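Local coordinates for uncharacterized protein (Pseudomonas aeruginosa, PDB 5BR9) that probably takes part, as a TsaB protein, in making the threonylcarbamoyladenosine modification of tRNA, at residues T11-D16 with P49-L54. Sequence-based numbering, arbitrary orientation.
Sequences TLLALD and PMVRDL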
loop_
_atom_site.group_PDB
_atom_site.type_symbol
_atom_site.label_atom_id
_atom_site.label_comp_id
_atom_site.label_asym_id
_atom_site.label_seq_id
_atom_site.Cartn_x
_atom_site.Cartn_y
_atom_site.Cartn_z
ATOM N N THR A 11 16.819 3.073 -18.167
ATOM C CA THR A 11 16.169 4.121 -17.414
ATOM C C THR A 11 15.490 3.461 -16.221
ATOM O O THR A 11 14.620 2.621 -16.388
ATOM C CB THR A 11 15.175 4.915 -18.285
ATOM O OG1 THR A 11 15.890 5.512 -19.376
ATOM C CG2 THR A 11 14.525 6.025 -17.490
ATOM N N LEU A 12 15.938 3.809 -15.022
ATOM C CA LEU A 12 15.433 3.199 -13.784
ATOM C C LEU A 12 14.883 4.231 -12.821
ATOM O O LEU A 12 15.505 5.265 -12.580
ATOM C CB LEU A 12 16.536 2.398 -13.066
ATOM C CG LEU A 12 17.175 1.223 -13.796
ATOM C CD1 LEU A 12 18.299 0.608 -12.945
ATOM C CD2 LEU A 12 16.113 0.161 -14.181
ATOM N N LEU A 13 13.741 3.905 -12.230
ATOM C CA LEU A 13 13.097 4.754 -11.228
ATOM C C LEU A 13 13.239 4.078 -9.858
ATOM O O LEU A 13 13.011 2.866 -9.718
ATOM C CB LEU A 13 11.603 4.976 -11.582
ATOM C CG LEU A 13 10.756 5.852 -10.654
ATOM C CD1 LEU A 13 11.285 7.292 -10.663
ATOM C CD2 LEU A 13 9.268 5.812 -11.035
ATOM N N ALA A 14 13.631 4.862 -8.860
ATOM C CA ALA A 14 13.831 4.347 -7.517
ATOM C C ALA A 14 13.077 5.189 -6.499
ATOM O O ALA A 14 12.986 6.407 -6.644
ATOM C CB ALA A 14 15.312 4.313 -7.168
ATOM N N LEU A 15 12.476 4.536 -5.513
ATOM C CA LEU A 15 11.809 5.262 -4.441
ATOM C C LEU A 15 11.941 4.565 -3.081
ATOM O O LEU A 15 11.971 3.333 -2.993
ATOM C CB LEU A 15 10.360 5.529 -4.796
ATOM C CG LEU A 15 9.375 4.417 -5.020
ATOM C CD1 LEU A 15 8.822 3.977 -3.665
ATOM C CD2 LEU A 15 8.280 4.982 -5.933
ATOM N N ASP A 16 12.034 5.363 -2.021
ATOM C CA ASP A 16 12.078 4.798 -0.692
ATOM C C ASP A 16 11.207 5.596 0.284
ATOM O O ASP A 16 11.304 6.815 0.373
ATOM C CB ASP A 16 13.515 4.737 -0.187
ATOM C CG ASP A 16 13.657 3.795 0.993
ATOM O OD1 ASP A 16 14.008 2.622 0.764
ATOM O OD2 ASP A 16 13.384 4.205 2.138
ATOM N N PRO A 49 3.703 13.037 -6.061
ATOM C CA PRO A 49 4.173 14.320 -6.601
ATOM C C PRO A 49 5.707 14.424 -6.675
ATOM O O PRO A 49 6.230 15.086 -7.578
ATOM C CB PRO A 49 3.592 15.355 -5.623
ATOM C CG PRO A 49 2.398 14.675 -5.014
ATOM C CD PRO A 49 2.756 13.213 -4.942
ATOM N N MET A 50 6.424 13.795 -5.750
ATOM C CA MET A 50 7.883 13.813 -5.844
ATOM C C MET A 50 8.335 13.130 -7.134
ATOM O O MET A 50 9.278 13.582 -7.786
ATOM C CB MET A 50 8.528 13.151 -4.635
ATOM C CG MET A 50 8.586 14.050 -3.409
ATOM S SD MET A 50 9.485 13.303 -2.029
ATOM C CE MET A 50 11.021 12.936 -2.839
ATOM N N VAL A 51 7.641 12.056 -7.504
ATOM C CA VAL A 51 7.948 11.317 -8.719
ATOM C C VAL A 51 7.661 12.153 -9.956
ATOM O O VAL A 51 8.501 12.228 -10.871
ATOM C CB VAL A 51 7.179 9.991 -8.766
ATOM C CG1 VAL A 51 7.318 9.337 -10.148
ATOM C CG2 VAL A 51 7.709 9.046 -7.673
ATOM N N ARG A 52 6.487 12.790 -9.984
ATOM C CA ARG A 52 6.113 13.626 -11.117
ATOM C C ARG A 52 7.175 14.711 -11.306
ATOM O O ARG A 52 7.665 14.924 -12.416
ATOM C CB ARG A 52 4.712 14.223 -10.903
ATOM C CG ARG A 52 4.224 15.258 -11.928
ATOM C CD ARG A 52 4.451 14.844 -13.388
ATOM N NE ARG A 52 3.992 13.495 -13.711
ATOM C CZ ARG A 52 4.402 12.824 -14.780
ATOM N NH1 ARG A 52 5.271 13.391 -15.598
ATOM N NH2 ARG A 52 3.959 11.598 -15.027
ATOM N N ASP A 53 7.541 15.375 -10.211
ATOM C CA ASP A 53 8.518 16.467 -10.261
ATOM C C ASP A 53 9.884 16.003 -10.759
ATOM O O ASP A 53 10.545 16.710 -11.526
ATOM C CB ASP A 53 8.680 17.119 -8.882
ATOM C CG ASP A 53 7.481 17.969 -8.480
ATOM O OD1 ASP A 53 6.571 18.193 -9.315
ATOM O OD2 ASP A 53 7.447 18.401 -7.308
ATOM N N LEU A 54 10.310 14.833 -10.301
ATOM C CA LEU A 54 11.607 14.291 -10.682
ATOM C C LEU A 54 11.620 13.980 -12.181
ATOM O O LEU A 54 12.535 14.383 -12.912
ATOM C CB LEU A 54 11.923 13.032 -9.880
ATOM C CG LEU A 54 13.291 12.394 -10.138
ATOM C CD1 LEU A 54 14.398 13.274 -9.595
ATOM C CD2 LEU A 54 13.382 11.004 -9.522
#
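Leu13 and Val51 meet through methyl groups alone, a compact example of how a helix is laid on a β-sheet, with no hydrogen bond between 11-16 and 49-54. Followed outward from strand 12-16, Leu13 sends its CB toward helix 43-58. Its CG stands anti to the backbone N (chi1 -180°), which carries the fork of the side chain out to the helix, and there the two methyls part company. CD2 reaches CG1 of Val51 at 4.1 Å, the two side chains crossing at about a right angle, while CD1 turns to CD2 of Leu54, 4.4 Å away and about one turn further along the helix from Val51. Val51 divides its own branches in the same manner: with CG1 given to Leu13, CG2 faces CD2 of Leu15 at 4.5 Å. Leu13 and Leu15 are two residues apart and so share one face of the strand; Ala14 points away, to the other face, where helix 196-208 covers it. The axes of the short segments come within 10.5 Å, about the usual distance for a helix laid on a sheet, at 148°, about 32° from antiparallel. Leu54 also packs on Val24 and Leu26 of strand 21-28, and Val51 touches Phe92 of the second subunit. A central strand of a mixed five-stranded sheet in order 3-2-1-4-5, with helices on both faces, is typical of the actin-like ATPase (ASKHA) fold to which TsaB belongs.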